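Cyclase (Uncultured organism, PDB 5IBZ) belongs to the cyclase family, may have arylformamidase activity, and binds acetylphosphate in the crystal. Local coordinates at residues 149-152 with 153-157. Numbering follows the deposited sequence. Where two conformers were deposited one is given.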
loop_
_atom_site.group_PDB
_atom_site.type_symbol
_atom_site.label_atom_id
_atom_site.label_comp_id
_atom_site.label_asym_id
_atom_site.label_seq_id
_atom_site.Cartn_x
_atom_site.Cartn_y
_atom_site.Cartn_z
ATOM N N GLU B 149 -9.045 18.939 4.024
ATOM C CA GLU B 149 -8.370 19.698 5.088
ATOM C C GLU B 149 -9.143 20.982 5.401
ATOM O O GLU B 149 -8.991 21.561 6.485
ATOM C CB GLU B 149 -6.902 20.017 4.738
ATOM C CG GLU B 149 -6.620 21.092 3.691
ATOM C CD GLU B 149 -6.856 20.671 2.239
ATOM O OE1 GLU B 149 -7.278 19.526 1.961
ATOM O OE2 GLU B 149 -6.598 21.535 1.369
ATOM N N ASN B 150 -9.989 21.413 4.470
ATOM C CA ASN B 150 -10.778 22.621 4.673
ATOM C C ASN B 150 -11.822 22.437 5.769
ATOM O O ASN B 150 -12.396 23.429 6.241
ATOM C CB ASN B 150 -11.467 23.056 3.377
ATOM C CG ASN B 150 -10.505 23.670 2.383
ATOM O OD1 ASN B 150 -10.098 24.822 2.524
ATOM N ND2 ASN B 150 -10.131 22.906 1.366
ATOM N N VAL B 151 -12.085 21.197 6.180
ATOM C CA VAL B 151 -13.036 20.937 7.251
ATOM C C VAL B 151 -12.385 20.071 8.343
ATOM O O VAL B 151 -13.038 19.245 8.989
ATOM C CB VAL B 151 -14.334 20.277 6.717
ATOM C CG1 VAL B 151 -15.219 21.361 6.091
ATOM C CG2 VAL B 151 -14.040 19.163 5.703
ATOM N N LYS B 152 -11.097 20.309 8.571
ATOM C CA LYS B 152 -10.400 19.547 9.594
ATOM C C LYS B 152 -10.936 19.863 10.988
ATOM O O LYS B 152 -10.694 19.091 11.927
ATOM C CB LYS B 152 -8.889 19.786 9.553
ATOM C CG LYS B 152 -8.458 21.169 9.954
ATOM C CD LYS B 152 -6.910 21.260 10.044
ATOM C CE LYS B 152 -6.496 22.631 10.545
ATOM N NZ LYS B 152 -5.049 22.709 10.869
ATOM N N THR B 153 -11.634 20.983 11.151
ATOM C CA THR B 153 -12.233 21.253 12.470
ATOM C C THR B 153 -13.763 21.083 12.471
ATOM O O THR B 153 -14.411 21.217 13.527
ATOM C CB THR B 153 -11.839 22.657 13.028
ATOM O OG1 THR B 153 -11.803 23.674 12.020
ATOM C CG2 THR B 153 -10.449 22.571 13.631
ATOM N N SER B 154 -14.332 20.687 11.339
ATOM C CA SER B 154 -15.785 20.592 11.237
ATOM C C SER B 154 -16.326 19.233 11.661
ATOM O O SER B 154 -15.574 18.321 12.056
ATOM C CB SER B 154 -16.243 20.889 9.800
ATOM O OG SER B 154 -17.636 21.167 9.757
ATOM N N PHE B 155 -17.641 19.095 11.532
ATOM C CA PHE B 155 -18.398 17.871 11.823
ATOM C C PHE B 155 -18.281 17.441 13.278
ATOM O O PHE B 155 -18.434 16.265 13.608
ATOM C CB PHE B 155 -17.984 16.736 10.883
ATOM C CG PHE B 155 -17.895 17.161 9.442
ATOM C CD1 PHE B 155 -18.892 17.902 8.859
ATOM C CD2 PHE B 155 -16.778 16.840 8.689
ATOM C CE1 PHE B 155 -18.782 18.330 7.526
ATOM C CE2 PHE B 155 -16.668 17.242 7.370
ATOM C CZ PHE B 155 -17.668 17.989 6.796
ATOM N N LEU B 156 -18.112 18.430 14.134
ATOM C CA LEU B 156 -18.242 18.239 15.550
ATOM C C LEU B 156 -19.306 19.241 15.993
ATOM O O LEU B 156 -19.087 20.454 15.940
ATOM C CB LEU B 156 -16.883 18.426 16.212
ATOM C CG LEU B 156 -16.823 18.259 17.717
ATOM C CD1 LEU B 156 -15.487 17.653 18.128
ATOM C CD2 LEU B 156 -17.059 19.601 18.389
ATOM N N GLY B 157 -20.477 18.731 16.376
ATOM C CA GLY B 157 -21.645 19.563 16.581
ATOM C C GLY B 157 -22.835 18.682 16.849
ATOM O O GLY B 157 -22.698 17.595 17.432
HETATM O O HOH W 1 -12.403 23.441 9.554
#
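Val151 meets the Phe155 ring obliquely, its CG2 lying 3.7 Å from Phe155 CE2, while Ser154 OG sits over one face of that ring, 3.6 Å above the plane and offset toward the rim. Val151 opens a type I beta turn that follows a 3-10 segment and ends at Ser154; Phe155 comes next, and the loop then runs into strand 158-163 of the central mixed sheet. The turn is closed by Ser154 N donating to Val151 O at 3.0 Å (N-H...O 156°), the donor standing well above the carbonyl plane. Beside this bond the two side chains pack, Val151 CB 3.7 Å from Ser154 CB. Phe155 CG points opposite its own carbonyl carbon (chi1 -46°), which swings the ring back toward Val151; Trp114 and Tyr278, the latter edge-to-face, extend the aromatic packing. With an alanine at Phe155, Val151 CG2 would probably lose its aromatic neighbour and a gap is likely beside Trp114 and Tyr278. On the turn's other flank Lys152 and Thr153 pack against a second subunit, where Asn318 of that subunit donates to Lys152 O. A water lies 2.5 Å from Thr153 OG1 and gives a weak hydrogen bond to Asn150 O at 3.3 Å.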